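Local coordinates for FAD-binding PCMH-type domain-containing protein (Gibberella zeae, PDB 6YJO) that carries an FAD cofactor bound covalently through two side chains and probably works as an oxygen-dependent oxidoreductase acting on oligosaccharides, at residues H102-F107 with S343-T348; H378-L383 with K439-S444; L418-D423 with A458-T463. One frame throughout, in Å; residues are numbered along the deposited sequence.

Contact 1: residues H102-F107 with S343-T348; sequences HSYGSF and STFYST. With FAD (flavin-adenine dinucleotide), chain C.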
# COMPACT_ATOMS: atom_id res chain seq x y z
N HIS A 102 0.34 -3.87 -8.58
CA HIS A 102 0.98 -4.55 -7.46
C HIS A 102 -0.00 -5.13 -6.46
O HIS A 102 0.43 -5.60 -5.40
CB HIS A 102 1.94 -3.61 -6.74
CG HIS A 102 3.35 -3.73 -7.20
ND1 HIS A 102 4.27 -4.55 -6.59
CD2 HIS A 102 4.00 -3.15 -8.24
CE1 HIS A 102 5.43 -4.46 -7.22
NE2 HIS A 102 5.29 -3.61 -8.22
N SER A 103 -1.31 -5.11 -6.75
CA SER A 103 -2.27 -5.78 -5.89
C SER A 103 -1.75 -7.15 -5.49
O SER A 103 -1.37 -7.95 -6.34
CB SER A 103 -3.61 -5.91 -6.61
OG SER A 103 -4.66 -6.16 -5.70
N TYR A 104 -1.71 -7.41 -4.18
CA TYR A 104 -1.32 -8.73 -3.69
C TYR A 104 -2.31 -9.81 -4.11
O TYR A 104 -2.00 -11.00 -3.95
CB TYR A 104 -1.18 -8.72 -2.17
CG TYR A 104 0.03 -7.97 -1.64
CD1 TYR A 104 0.88 -7.27 -2.49
CD2 TYR A 104 0.33 -7.98 -0.28
CE1 TYR A 104 1.99 -6.59 -2.00
CE2 TYR A 104 1.43 -7.30 0.21
CZ TYR A 104 2.26 -6.61 -0.65
OH TYR A 104 3.35 -5.94 -0.16
N GLY A 105 -3.47 -9.44 -4.64
CA GLY A 105 -4.44 -10.39 -5.14
C GLY A 105 -4.89 -10.05 -6.55
O GLY A 105 -5.95 -10.49 -6.99
N SER A 106 -4.10 -9.25 -7.26
CA SER A 106 -4.38 -8.91 -8.66
C SER A 106 -5.80 -8.36 -8.81
O SER A 106 -6.49 -8.64 -9.78
CB SER A 106 -4.16 -10.11 -9.57
OG SER A 106 -2.89 -10.70 -9.35
N PHE A 107 -6.23 -7.56 -7.83
CA PHE A 107 -7.54 -6.92 -7.89
C PHE A 107 -7.60 -5.84 -8.95
O PHE A 107 -8.70 -5.39 -9.29
CB PHE A 107 -7.90 -6.33 -6.52
CG PHE A 107 -8.20 -7.36 -5.45
CD1 PHE A 107 -8.19 -8.72 -5.73
CD2 PHE A 107 -8.49 -6.95 -4.15
CE1 PHE A 107 -8.47 -9.65 -4.73
CE2 PHE A 107 -8.77 -7.88 -3.16
CZ PHE A 107 -8.77 -9.23 -3.45
N SER A 343 6.10 -11.54 -9.45
CA SER A 343 6.47 -12.44 -8.38
C SER A 343 5.31 -13.40 -8.18
O SER A 343 4.24 -13.24 -8.78
CB SER A 343 6.80 -11.68 -7.09
OG SER A 343 7.19 -12.56 -6.05
N THR A 344 5.52 -14.42 -7.35
CA THR A 344 4.45 -15.34 -6.98
C THR A 344 4.55 -15.58 -5.48
O THR A 344 5.51 -16.19 -5.01
CB THR A 344 4.52 -16.65 -7.77
OG1 THR A 344 4.40 -17.77 -6.87
CG2 THR A 344 5.81 -16.75 -8.58
N PHE A 345 3.55 -15.11 -4.74
CA PHE A 345 3.66 -14.96 -3.30
C PHE A 345 2.26 -14.90 -2.68
O PHE A 345 1.26 -14.74 -3.38
CB PHE A 345 4.43 -13.69 -2.94
CG PHE A 345 3.76 -12.43 -3.41
CD1 PHE A 345 3.95 -11.98 -4.70
CD2 PHE A 345 2.92 -11.72 -2.57
CE1 PHE A 345 3.32 -10.83 -5.15
CE2 PHE A 345 2.29 -10.57 -3.01
CZ PHE A 345 2.49 -10.13 -4.30
N TYR A 346 2.23 -15.02 -1.35
CA TYR A 346 1.04 -14.76 -0.56
C TYR A 346 1.45 -13.98 0.68
O TYR A 346 2.46 -14.31 1.31
CB TYR A 346 0.33 -16.06 -0.16
CG TYR A 346 -0.65 -15.88 0.98
CD1 TYR A 346 -1.82 -15.14 0.82
CD2 TYR A 346 -0.42 -16.46 2.22
CE1 TYR A 346 -2.71 -14.98 1.86
CE2 TYR A 346 -1.31 -16.30 3.27
CZ TYR A 346 -2.46 -15.56 3.07
OH TYR A 346 -3.36 -15.39 4.10
N SER A 347 0.68 -12.95 1.03
CA SER A 347 1.03 -12.08 2.14
C SER A 347 -0.20 -11.74 2.97
O SER A 347 -1.34 -11.91 2.54
CB SER A 347 1.70 -10.78 1.66
OG SER A 347 2.93 -11.05 1.01
N THR A 348 0.07 -11.25 4.18
CA THR A 348 -0.97 -10.75 5.07
C THR A 348 -0.32 -9.71 5.98
O THR A 348 0.90 -9.54 5.99
CB THR A 348 -1.62 -11.88 5.87
OG1 THR A 348 -2.68 -11.35 6.67
CG2 THR A 348 -0.60 -12.58 6.76
PA FAD C . -3.10 -2.10 -8.74
O1A FAD C . -3.31 -3.57 -8.80
O2A FAD C . -3.04 -1.42 -10.12
O5B FAD C . -4.20 -1.41 -7.85
C5B FAD C . -4.53 -1.92 -6.54
C4B FAD C . -5.91 -1.46 -6.15
O4B FAD C . -6.08 -0.07 -6.54
C3B FAD C . -7.04 -2.23 -6.83
O3B FAD C . -8.17 -2.32 -5.98
C2B FAD C . -7.33 -1.36 -8.06
O2B FAD C . -8.65 -1.53 -8.54
C1B FAD C . -7.14 0.04 -7.46
N9A FAD C . -6.82 1.07 -8.45
C8A FAD C . -5.71 1.16 -9.24
N7A FAD C . -5.70 2.19 -10.04
C5A FAD C . -6.90 2.84 -9.76
C6A FAD C . -7.48 4.00 -10.27
N6A FAD C . -6.93 4.77 -11.21
N1A FAD C . -8.69 4.36 -9.77
C2A FAD C . -9.25 3.61 -8.82
N3A FAD C . -8.78 2.49 -8.26
C4A FAD C . -7.59 2.15 -8.78
N1 FAD C . 2.71 -0.73 0.36
C2 FAD C . 3.14 0.07 1.38
O2 FAD C . 2.34 0.65 2.12
N3 FAD C . 4.50 0.23 1.59
C4 FAD C . 5.51 -0.35 0.86
O4 FAD C . 6.69 -0.13 1.15
C4X FAD C . 5.05 -1.20 -0.22
N5 FAD C . 5.94 -1.79 -0.96
C5X FAD C . 5.49 -2.59 -2.00
C6 FAD C . 6.42 -3.26 -2.79
C7 FAD C . 6.02 -4.05 -3.86
C7M FAD C . 7.07 -4.73 -4.70
C8 FAD C . 4.65 -4.25 -4.10
C8M FAD C . 4.17 -5.11 -5.24
C9 FAD C . 3.71 -3.60 -3.30
C9A FAD C . 4.12 -2.79 -2.25
N10 FAD C . 3.20 -2.12 -1.43
C10 FAD C . 3.62 -1.32 -0.39
C1' FAD C . 1.75 -2.30 -1.62
C2' FAD C . 1.10 -1.24 -2.48
O2' FAD C . 0.91 -0.04 -1.72
C3' FAD C . -0.27 -1.75 -2.94
O3' FAD C . -0.07 -3.00 -3.59
C4' FAD C . -1.01 -0.82 -3.89
O4' FAD C . -2.39 -0.77 -3.55
C5' FAD C . -0.85 -1.28 -5.32
O5' FAD C . -1.24 -0.21 -6.21
P FAD C . -1.06 -0.35 -7.76
O1P FAD C . -1.86 0.74 -8.47
O2P FAD C . 0.39 -0.42 -8.08
O3P FAD C . -1.74 -1.78 -8.00
O HOH W 1 -1.35 -12.51 -1.78
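Tyr104 and Phe345 form a buried edge-to-face aromatic pair, joining the loop that carries the histidine link to the flavin to the entry of strand 346-352. Phe345 presents its CE2-CZ edge to one face of Tyr104, off-centre toward the rim. Phe345 CE2 comes 3.6 Å from Tyr104 CD1, and the two ring planes stand at 87°. Phe345 CG sits between its backbone N and carbonyl carbon (chi1 62°), which swings the ring across to the loop. Alongside, Ser347 CB packs obliquely against the CD2-CE2 side of the tyrosine, 3.7 Å from Tyr104 CD2. The tyrosine edge meets the cofactor, with Tyr104 CE1 3.7 Å from FAD C9. Two residues back, His102 ND1 is bonded covalently to FAD C8M at 1.5 Å, the histidine linkage of this flavoprotein. The N-H of Ser103 donates to phosphate oxygen O1A of FAD over 3.3 Å. A type I turn from Ser103 to Ser106 shapes the loop, and Ser103 OG accepts a 3.0 Å bond from Phe107 N. A water bridges the segments, donating to Tyr104 O and weakly held by Ser347 N. Beyond the pair, the Tyr104 hydroxyl bonds to Gln420 and that of Ser347 to Ser422, both on the adjacent strand 417-423, while helix 431-446 packs against Tyr346 and Thr348.

Contact 2: residues H378-L383 with K439-S444; sequences HTWYIL and KRFRDS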
# COMPACT_ATOMS: atom_id res chain seq x y z
N HIS A 378 10.12 -22.57 5.31
CA HIS A 378 11.02 -21.48 5.67
C HIS A 378 11.09 -20.40 4.60
O HIS A 378 12.04 -19.61 4.58
CB HIS A 378 12.43 -22.03 5.92
CG HIS A 378 12.53 -22.90 7.13
ND1 HIS A 378 13.40 -23.96 7.21
CD2 HIS A 378 11.88 -22.85 8.31
CE1 HIS A 378 13.28 -24.54 8.39
NE2 HIS A 378 12.36 -23.88 9.08
N THR A 379 10.10 -20.34 3.72
CA THR A 379 10.13 -19.44 2.57
C THR A 379 9.30 -18.18 2.84
O THR A 379 8.49 -17.75 2.03
CB THR A 379 9.64 -20.17 1.32
OG1 THR A 379 9.83 -19.34 0.16
CG2 THR A 379 8.17 -20.56 1.45
N TRP A 380 9.53 -17.59 4.02
CA TRP A 380 8.74 -16.47 4.51
C TRP A 380 9.66 -15.39 5.05
O TRP A 380 10.87 -15.59 5.20
CB TRP A 380 7.76 -16.92 5.60
CG TRP A 380 8.43 -17.65 6.74
CD1 TRP A 380 8.55 -19.00 6.89
CD2 TRP A 380 9.08 -17.06 7.88
NE1 TRP A 380 9.24 -19.29 8.05
CE2 TRP A 380 9.58 -18.12 8.67
CE3 TRP A 380 9.30 -15.74 8.30
CZ2 TRP A 380 10.27 -17.90 9.86
CZ3 TRP A 380 9.99 -15.53 9.48
CH2 TRP A 380 10.46 -16.61 10.25
N TYR A 381 9.08 -14.23 5.34
CA TYR A 381 9.74 -13.17 6.09
C TYR A 381 8.66 -12.26 6.66
O TYR A 381 7.50 -12.33 6.27
CB TYR A 381 10.74 -12.39 5.23
CG TYR A 381 10.11 -11.56 4.13
CD1 TYR A 381 9.60 -10.30 4.40
CD2 TYR A 381 10.03 -12.04 2.83
CE1 TYR A 381 9.02 -9.53 3.39
CE2 TYR A 381 9.46 -11.28 1.82
CZ TYR A 381 8.96 -10.03 2.11
OH TYR A 381 8.39 -9.29 1.10
N ILE A 382 9.06 -11.41 7.60
CA ILE A 382 8.13 -10.55 8.32
C ILE A 382 8.72 -9.15 8.44
O ILE A 382 9.91 -8.99 8.74
CB ILE A 382 7.81 -11.12 9.72
CG1 ILE A 382 7.11 -12.47 9.58
CG2 ILE A 382 6.96 -10.13 10.53
CD1 ILE A 382 6.87 -13.20 10.89
N LEU A 383 7.89 -8.13 8.20
CA LEU A 383 8.28 -6.73 8.31
C LEU A 383 7.37 -6.05 9.31
O LEU A 383 6.15 -6.01 9.12
CB LEU A 383 8.21 -6.03 6.95
CG LEU A 383 9.11 -6.57 5.84
CD1 LEU A 383 8.98 -5.73 4.58
CD2 LEU A 383 10.55 -6.63 6.30
N LYS A 439 -0.88 -17.52 8.42
CA LYS A 439 -2.01 -17.36 9.33
C LYS A 439 -1.65 -17.79 10.74
O LYS A 439 -2.06 -17.15 11.72
CB LYS A 439 -3.22 -18.15 8.81
CG LYS A 439 -4.49 -17.96 9.64
CD LYS A 439 -5.70 -18.59 8.94
CE LYS A 439 -6.95 -18.54 9.81
NZ LYS A 439 -7.27 -19.86 10.42
N ARG A 440 -0.89 -18.88 10.87
CA ARG A 440 -0.44 -19.32 12.19
C ARG A 440 0.41 -18.24 12.85
O ARG A 440 0.31 -18.03 14.07
CB ARG A 440 0.33 -20.63 12.06
CG ARG A 440 1.13 -21.02 13.29
CD ARG A 440 1.61 -22.47 13.22
NE ARG A 440 2.13 -22.81 11.90
CZ ARG A 440 1.72 -23.83 11.15
NH1 ARG A 440 0.76 -24.66 11.57
NH2 ARG A 440 2.27 -24.03 9.96
N PHE A 441 1.25 -17.55 12.08
CA PHE A 441 2.01 -16.44 12.63
C PHE A 441 1.08 -15.30 13.04
O PHE A 441 1.16 -14.79 14.16
CB PHE A 441 3.04 -15.94 11.62
CG PHE A 441 4.15 -16.91 11.33
CD1 PHE A 441 4.44 -17.96 12.19
CD2 PHE A 441 4.93 -16.76 10.18
CE1 PHE A 441 5.46 -18.84 11.91
CE2 PHE A 441 5.95 -17.64 9.91
CZ PHE A 441 6.22 -18.69 10.77
N ARG A 442 0.20 -14.88 12.13
CA ARG A 442 -0.69 -13.76 12.41
C ARG A 442 -1.57 -14.03 13.62
O ARG A 442 -1.73 -13.16 14.49
CB ARG A 442 -1.53 -13.46 11.16
CG ARG A 442 -2.83 -12.71 11.43
CD ARG A 442 -3.43 -12.14 10.14
NE ARG A 442 -4.80 -12.62 9.91
CZ ARG A 442 -5.13 -13.63 9.10
NH1 ARG A 442 -4.20 -14.29 8.42
NH2 ARG A 442 -6.40 -13.97 8.97
N ASP A 443 -2.13 -15.24 13.72
CA ASP A 443 -3.01 -15.54 14.84
C ASP A 443 -2.25 -15.56 16.17
O ASP A 443 -2.79 -15.13 17.19
CB ASP A 443 -3.70 -16.89 14.62
CG ASP A 443 -4.64 -16.87 13.43
OD1 ASP A 443 -5.11 -15.77 13.07
OD2 ASP A 443 -4.90 -17.94 12.86
N SER A 444 -1.02 -16.06 16.16
CA SER A 444 -0.21 -16.08 17.39
C SER A 444 -0.12 -14.70 18.02
O SER A 444 0.09 -14.59 19.24
CB SER A 444 1.19 -16.61 17.08
OG SER A 444 1.96 -15.64 16.38
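Residues 380-383 of strand 380-386 and a piece of helix 431-446 face each other without backbone bonding, their closest CA atoms, those of Ile382 and Phe441, lying 9.5 Å apart. Side chains bridge that interval, chiefly Phe441 reaching from the helix to Trp380. The phenylalanine comes edge first: Phe441 CE2 lies over the middle of one face of the indole, 3.8 Å from Trp380 CD2. The six-membered ring of the tryptophan and the phenylalanine ring have centroids 5.1 Å apart, and their planes meet at 72°, making a slightly tilted edge-to-face pair. With Trp380 CG between the backbone N and the carbonyl carbon (chi1 54°), the indole is turned toward the helix. Its NE1 is hydrogen-bonded to Asn370 OD1, which limits how the indole can turn. Two residues along the strand, Ile382 CD1 touches the same phenylalanine ring, 4.1 Å from Phe441 CD2. Leu367 of helix 357-371 touches both aromatic rings. Helices packed by their apolar side on a face of an antiparallel sheet are the architecture of the substrate domain in berberine bridge enzyme-like flavoproteins, to whose family this protein belongs.

Contact 3: residues L418-D423 with A458-T463; sequences LWQFSD and ANYLDT. With FAD (flavin-adenine dinucleotide), chain C.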
# COMPACT_ATOMS: atom_id res chain seq x y z
N LEU A 418 2.84 -1.86 12.23
CA LEU A 418 2.36 -2.31 10.93
C LEU A 418 3.11 -3.59 10.58
O LEU A 418 4.25 -3.54 10.11
CB LEU A 418 2.55 -1.24 9.86
CG LEU A 418 2.36 -1.71 8.42
CD1 LEU A 418 0.95 -2.26 8.22
CD2 LEU A 418 2.65 -0.60 7.42
N TRP A 419 2.47 -4.73 10.80
CA TRP A 419 3.06 -6.01 10.47
C TRP A 419 2.77 -6.38 9.02
O TRP A 419 1.68 -6.11 8.50
CB TRP A 419 2.51 -7.11 11.37
CG TRP A 419 2.65 -6.87 12.85
CD1 TRP A 419 2.11 -5.84 13.57
CD2 TRP A 419 3.34 -7.70 13.79
NE1 TRP A 419 2.44 -5.97 14.89
CE2 TRP A 419 3.20 -7.10 15.06
CE3 TRP A 419 4.08 -8.88 13.68
CZ2 TRP A 419 3.76 -7.65 16.21
CZ3 TRP A 419 4.64 -9.42 14.82
CH2 TRP A 419 4.48 -8.80 16.07
N GLN A 420 3.75 -6.99 8.36
CA GLN A 420 3.52 -7.65 7.09
C GLN A 420 4.12 -9.04 7.15
O GLN A 420 5.28 -9.21 7.55
CB GLN A 420 4.11 -6.87 5.91
CG GLN A 420 3.64 -7.40 4.57
CD GLN A 420 4.32 -6.74 3.38
OE1 GLN A 420 3.90 -6.93 2.24
NE2 GLN A 420 5.37 -5.98 3.65
N PHE A 421 3.33 -10.04 6.77
CA PHE A 421 3.78 -11.42 6.67
C PHE A 421 3.78 -11.81 5.20
O PHE A 421 2.74 -11.69 4.54
CB PHE A 421 2.88 -12.36 7.47
CG PHE A 421 2.55 -11.87 8.86
CD1 PHE A 421 1.62 -10.86 9.06
CD2 PHE A 421 3.15 -12.44 9.97
CE1 PHE A 421 1.32 -10.42 10.34
CE2 PHE A 421 2.84 -12.01 11.25
CZ PHE A 421 1.93 -11.00 11.43
N SER A 422 4.92 -12.25 4.69
CA SER A 422 5.03 -12.67 3.31
C SER A 422 5.59 -14.09 3.22
O SER A 422 6.27 -14.58 4.12
CB SER A 422 5.90 -11.71 2.49
OG SER A 422 5.25 -10.46 2.32
N ASP A 423 5.28 -14.74 2.10
CA ASP A 423 5.81 -16.06 1.79
C ASP A 423 6.00 -16.13 0.28
O ASP A 423 5.04 -15.92 -0.47
CB ASP A 423 4.88 -17.17 2.27
CG ASP A 423 5.34 -18.56 1.85
OD1 ASP A 423 5.49 -18.81 0.63
OD2 ASP A 423 5.55 -19.41 2.74
N ALA A 458 -4.98 -2.49 4.01
CA ALA A 458 -5.59 -2.82 2.73
C ALA A 458 -4.54 -2.99 1.63
O ALA A 458 -4.66 -3.88 0.78
CB ALA A 458 -6.60 -1.75 2.32
N ASN A 459 -3.51 -2.14 1.62
CA ASN A 459 -2.47 -2.28 0.60
C ASN A 459 -1.67 -3.57 0.76
O ASN A 459 -1.06 -4.03 -0.21
CB ASN A 459 -1.52 -1.08 0.63
CG ASN A 459 -2.05 0.10 -0.17
OD1 ASN A 459 -2.69 -0.07 -1.20
ND2 ASN A 459 -1.79 1.31 0.32
N TYR A 460 -1.65 -4.15 1.95
CA TYR A 460 -1.13 -5.50 2.18
C TYR A 460 -2.27 -6.49 2.34
O TYR A 460 -2.29 -7.31 3.27
CB TYR A 460 -0.23 -5.52 3.42
CG TYR A 460 1.03 -4.67 3.34
CD1 TYR A 460 1.53 -4.21 2.13
CD2 TYR A 460 1.73 -4.35 4.50
CE1 TYR A 460 2.68 -3.44 2.08
CE2 TYR A 460 2.88 -3.59 4.46
CZ TYR A 460 3.35 -3.14 3.25
OH TYR A 460 4.51 -2.37 3.21
N LEU A 461 -3.25 -6.43 1.44
CA LEU A 461 -4.50 -7.17 1.64
C LEU A 461 -4.24 -8.66 1.76
O LEU A 461 -3.44 -9.24 1.02
CB LEU A 461 -5.46 -6.90 0.48
CG LEU A 461 -4.97 -7.22 -0.94
CD1 LEU A 461 -5.44 -8.60 -1.37
CD2 LEU A 461 -5.46 -6.15 -1.91
N ASP A 462 -4.91 -9.28 2.73
CA ASP A 462 -4.88 -10.72 2.92
C ASP A 462 -5.92 -11.33 1.99
O ASP A 462 -7.13 -11.16 2.20
CB ASP A 462 -5.15 -11.09 4.37
CG ASP A 462 -5.01 -12.57 4.63
OD1 ASP A 462 -5.10 -13.35 3.66
OD2 ASP A 462 -4.79 -12.96 5.80
N THR A 463 -5.46 -12.06 0.97
CA THR A 463 -6.35 -12.49 -0.09
C THR A 463 -7.33 -13.56 0.38
O THR A 463 -8.42 -13.68 -0.19
CB THR A 463 -5.52 -13.02 -1.26
OG1 THR A 463 -6.33 -13.04 -2.45
CG2 THR A 463 -5.00 -14.42 -0.97
PA FAD C . -3.10 -2.10 -8.74
O1A FAD C . -3.31 -3.57 -8.80
O2A FAD C . -3.04 -1.42 -10.12
O5B FAD C . -4.20 -1.41 -7.85
C5B FAD C . -4.53 -1.92 -6.54
C4B FAD C . -5.91 -1.46 -6.15
O4B FAD C . -6.08 -0.07 -6.54
C3B FAD C . -7.04 -2.23 -6.83
O3B FAD C . -8.17 -2.32 -5.98
C2B FAD C . -7.33 -1.36 -8.06
O2B FAD C . -8.65 -1.53 -8.54
C1B FAD C . -7.14 0.04 -7.46
N9A FAD C . -6.82 1.07 -8.45
C8A FAD C . -5.71 1.16 -9.24
N7A FAD C . -5.70 2.19 -10.04
C5A FAD C . -6.90 2.84 -9.76
C6A FAD C . -7.48 4.00 -10.27
N6A FAD C . -6.93 4.77 -11.21
N1A FAD C . -8.69 4.36 -9.77
C2A FAD C . -9.25 3.61 -8.82
N3A FAD C . -8.78 2.49 -8.26
C4A FAD C . -7.59 2.15 -8.78
N1 FAD C . 2.71 -0.73 0.36
C2 FAD C . 3.14 0.07 1.38
O2 FAD C . 2.34 0.65 2.12
N3 FAD C . 4.50 0.23 1.59
C4 FAD C . 5.51 -0.35 0.86
O4 FAD C . 6.69 -0.13 1.15
C4X FAD C . 5.05 -1.20 -0.22
N5 FAD C . 5.94 -1.79 -0.96
C5X FAD C . 5.49 -2.59 -2.00
C6 FAD C . 6.42 -3.26 -2.79
C7 FAD C . 6.02 -4.05 -3.86
C7M FAD C . 7.07 -4.73 -4.70
C8 FAD C . 4.65 -4.25 -4.10
C8M FAD C . 4.17 -5.11 -5.24
C9 FAD C . 3.71 -3.60 -3.30
C9A FAD C . 4.12 -2.79 -2.25
N10 FAD C . 3.20 -2.12 -1.43
C10 FAD C . 3.62 -1.32 -0.39
C1' FAD C . 1.75 -2.30 -1.62
C2' FAD C . 1.10 -1.24 -2.48
O2' FAD C . 0.91 -0.04 -1.72
C3' FAD C . -0.27 -1.75 -2.94
O3' FAD C . -0.07 -3.00 -3.59
C4' FAD C . -1.01 -0.82 -3.89
O4' FAD C . -2.39 -0.77 -3.55
C5' FAD C . -0.85 -1.28 -5.32
O5' FAD C . -1.24 -0.21 -6.21
P FAD C . -1.06 -0.35 -7.76
O1P FAD C . -1.86 0.74 -8.47
O2P FAD C . 0.39 -0.42 -8.08
O3P FAD C . -1.74 -1.78 -8.00
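The flavin pocket takes in Tyr460, from the berberine-like region, and Gln420 of strand 417-423 lies flat against the tyrosine ring. The amide plane of Gln420 and the ring are nearly parallel, 4° apart, and stacked. Gln420 CD sits 3.5 Å above the plane of the Tyr460 ring, over its centre. Gln420 NE2 lies 3.5 Å from Tyr460 CZ, whereas OE1, which is hydrogen-bonded to Tyr104, rests near Tyr460 CD1. A fully extended glutamine (chi1 -169°, chi2 -174°) carries the amide across the ring, and Gln420 CG adds a CH-pi contact 4.0 Å from the Tyr460 centroid. Leu418 CD2 fills in obliquely beside Tyr460 CE2 at 4.2 Å. The tyrosine turns its edge to FAD C4X. Tyr460 CE1 is 3.2 Å from FAD N1, and Tyr460 OH makes a close contact of 3.1 Å with FAD N3. One residue earlier, Asn459 OD1 accepts a very short bond of 2.5 Å from the ribityl hydroxyl O4' of FAD, while its ND2 is bonded to His170 O. Asn459 and Tyr460, in the loop after helix 431-446, thus line the ribityl chain and isoalloxazine, with Gln420 backing Tyr460 from the second shell, consistent with berberine bridge enzyme-like flavoproteins, where the flavin lies between the FAD-binding and substrate domains.

How the contacts relate
All three contacts gather on one end of the seven-stranded antiparallel sheet, where strands 380-386, 417-423 and 346-352 lie side by side in that order. The centres of contacts 1 and 3 are about 9 Å apart and both touch FAD; contact 2 lies about 10 Å from contact 3 and about 15 Å from contact 1. Along the chain contact 1 closes before the others open, while contacts 2 and 3 interleave. Strand 417-423 works both ways: Gln420 looks toward the flavin pocket, and Phe421 packs on helix 431-446. A salt bridge from Arg442 to Asp462 ties that helix to the loop of residues 458-463, which touches the flavin, so helix, sheet and pocket form one continuous packing.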